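Local coordinates for BIFUNCTIONAL PROTEIN Proline utilization A (PutA) (Corynebacterium freiburgense, PDB 5UX5), which oxidises proline to glutamate in two steps, coupling an FAD-dependent proline dehydrogenase to an NAD-dependent aldehyde dehydrogenase within one polypeptide, at residues A[217-221]-A[254-260]. Sequence-based numbering, arbitrary orientation.
Sequences YRLAL and EFLGLEA
Y217 presents its ring edge to the face of F255 in a T-shaped stack, centroids 6.0 Å apart and planes at 63°, while Y217 CB lies 3.5 Å from F255 CE1. Residues 217-221 belong to helix 202-221; 254-260 lie in the connection from helix 239-251 to strand 260-265, folded as a type I turn from F255 to L258 (L258 N to F255 O, 3.2 Å) before extending into the strand. The nearest CA pairs are Y217-F255 (7.7 Å) and L221-L258 (7.1 Å). L258, with chi1 t and chi2 p, turns its side chain from the loop onto the helix: its CD2 sits 3.8 Å from Y217 CD2, its CD1 4.2 Å from A220 CB and its CB 3.9 Å from L221 CD2. L221 CD1 packs on F255 CD1 at 3.7 Å. At the exposed margin, the extended R218 reaches E254, itself t at chi1 and chi2, in a salt bridge with a very short hydrogen bond from R218 NE to E254 OE2 (2.5 Å). Y217 and F255 both also touch L249, so helix 239-251 extends the apolar cluster. Successive parallel strands 228-232 and 260-265 follow these helices, an arrangement typical of adjacent beta-alpha units in the TIM-barrel-like proline dehydrogenase domain.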
loop_
_atom_site.group_PDB
_atom_site.type_symbol
_atom_site.label_atom_id
_atom_site.label_comp_id
_atom_site.label_asym_id
_atom_site.label_seq_id
_atom_site.Cartn_x
_atom_site.Cartn_y
_atom_site.Cartn_z
ATOM N N TYR A 217 -17.318 -24.903 17.709
ATOM C CA TYR A 217 -18.341 -25.748 17.104
ATOM C C TYR A 217 -18.701 -26.922 18.005
ATOM O O TYR A 217 -19.850 -27.361 18.019
ATOM C CB TYR A 217 -17.866 -26.233 15.733
ATOM C CG TYR A 217 -17.919 -25.179 14.640
ATOM C CD1 TYR A 217 -16.909 -24.220 14.510
ATOM C CD2 TYR A 217 -18.971 -25.147 13.732
ATOM C CE1 TYR A 217 -16.951 -23.262 13.522
ATOM C CE2 TYR A 217 -19.020 -24.201 12.743
ATOM C CZ TYR A 217 -18.005 -23.255 12.637
ATOM O OH TYR A 217 -18.060 -22.304 11.643
ATOM N N ARG A 218 -17.745 -27.417 18.785
ATOM C CA ARG A 218 -18.051 -28.438 19.773
ATOM C C ARG A 218 -19.081 -27.933 20.759
ATOM O O ARG A 218 -19.931 -28.708 21.231
ATOM C CB ARG A 218 -16.782 -28.833 20.507
ATOM C CG ARG A 218 -15.935 -29.725 19.704
ATOM C CD ARG A 218 -14.655 -29.965 20.364
ATOM N NE ARG A 218 -13.740 -30.498 19.382
ATOM C CZ ARG A 218 -12.436 -30.321 19.447
ATOM N NH1 ARG A 218 -11.939 -29.633 20.466
ATOM N NH2 ARG A 218 -11.639 -30.816 18.503
ATOM N N LEU A 219 -18.971 -26.650 21.144
ATOM C CA LEU A 219 -19.943 -26.090 22.075
ATOM C C LEU A 219 -21.355 -26.138 21.519
ATOM O O LEU A 219 -22.310 -26.329 22.283
ATOM C CB LEU A 219 -19.592 -24.656 22.438
ATOM C CG LEU A 219 -18.382 -24.410 23.332
ATOM C CD1 LEU A 219 -18.402 -22.947 23.673
ATOM C CD2 LEU A 219 -18.391 -25.243 24.601
ATOM N N ALA A 220 -21.498 -26.041 20.195
ATOM C CA ALA A 220 -22.804 -26.176 19.562
ATOM C C ALA A 220 -23.268 -27.626 19.477
ATOM O O ALA A 220 -24.465 -27.864 19.297
ATOM C CB ALA A 220 -22.780 -25.569 18.159
ATOM N N LEU A 221 -22.350 -28.594 19.567
ATOM C CA LEU A 221 -22.722 -30.003 19.632
ATOM C C LEU A 221 -23.106 -30.452 21.038
ATOM O O LEU A 221 -23.749 -31.494 21.177
ATOM C CB LEU A 221 -21.574 -30.893 19.145
ATOM C CG LEU A 221 -21.042 -30.863 17.717
ATOM C CD1 LEU A 221 -19.828 -31.780 17.600
ATOM C CD2 LEU A 221 -22.120 -31.270 16.725
ATOM N N GLU A 254 -16.537 -35.492 13.416
ATOM C CA GLU A 254 -17.071 -34.878 14.617
ATOM C C GLU A 254 -18.260 -33.972 14.303
ATOM O O GLU A 254 -19.247 -33.955 15.043
ATOM C CB GLU A 254 -15.932 -34.107 15.277
ATOM C CG GLU A 254 -16.233 -33.384 16.531
ATOM C CD GLU A 254 -15.003 -32.640 17.026
ATOM O OE1 GLU A 254 -14.068 -32.388 16.216
ATOM O OE2 GLU A 254 -14.948 -32.364 18.247
ATOM N N PHE A 255 -18.203 -33.236 13.193
ATOM C CA PHE A 255 -19.175 -32.189 12.913
ATOM C C PHE A 255 -20.135 -32.546 11.798
ATOM O O PHE A 255 -20.873 -31.676 11.333
ATOM C CB PHE A 255 -18.461 -30.883 12.571
ATOM C CG PHE A 255 -17.524 -30.409 13.641
ATOM C CD1 PHE A 255 -18.002 -30.061 14.898
ATOM C CD2 PHE A 255 -16.163 -30.304 13.389
ATOM C CE1 PHE A 255 -17.132 -29.628 15.898
ATOM C CE2 PHE A 255 -15.284 -29.854 14.375
ATOM C CZ PHE A 255 -15.773 -29.521 15.634
ATOM N N LEU A 256 -20.175 -33.809 11.382
ATOM C CA LEU A 256 -20.924 -34.151 10.181
ATOM C C LEU A 256 -22.415 -33.869 10.337
ATOM O O LEU A 256 -23.089 -33.558 9.349
ATOM C CB LEU A 256 -20.711 -35.623 9.834
ATOM C CG LEU A 256 -21.136 -35.943 8.388
ATOM C CD1 LEU A 256 -20.502 -34.960 7.365
ATOM C CD2 LEU A 256 -20.938 -37.402 7.976
ATOM N N GLY A 257 -22.941 -33.916 11.561
ATOM C CA GLY A 257 -24.366 -33.694 11.735
ATOM C C GLY A 257 -24.779 -32.340 12.278
ATOM O O GLY A 257 -25.920 -32.182 12.722
ATOM N N LEU A 258 -23.898 -31.340 12.188
ATOM C CA LEU A 258 -24.156 -30.011 12.724
ATOM C C LEU A 258 -24.617 -29.082 11.607
ATOM O O LEU A 258 -23.900 -28.874 10.620
ATOM C CB LEU A 258 -22.908 -29.440 13.389
ATOM C CG LEU A 258 -23.050 -28.050 14.015
ATOM C CD1 LEU A 258 -24.144 -28.061 15.071
ATOM C CD2 LEU A 258 -21.714 -27.586 14.598
ATOM N N GLU A 259 -25.797 -28.507 11.786
ATOM C CA GLU A 259 -26.326 -27.494 10.882
ATOM C C GLU A 259 -25.641 -26.163 11.178
ATOM O O GLU A 259 -25.752 -25.641 12.290
ATOM C CB GLU A 259 -27.838 -27.389 11.070
ATOM C CG GLU A 259 -28.643 -27.133 9.835
ATOM C CD GLU A 259 -30.100 -27.541 10.001
ATOM O OE1 GLU A 259 -30.943 -26.655 10.268
ATOM O OE2 GLU A 259 -30.398 -28.751 9.876
ATOM N N ALA A 260 -24.935 -25.622 10.186
ATOM C CA ALA A 260 -24.191 -24.375 10.314
ATOM C C ALA A 260 -24.295 -23.591 9.010
ATOM O O ALA A 260 -24.756 -24.098 7.992
ATOM C CB ALA A 260 -22.725 -24.624 10.679
#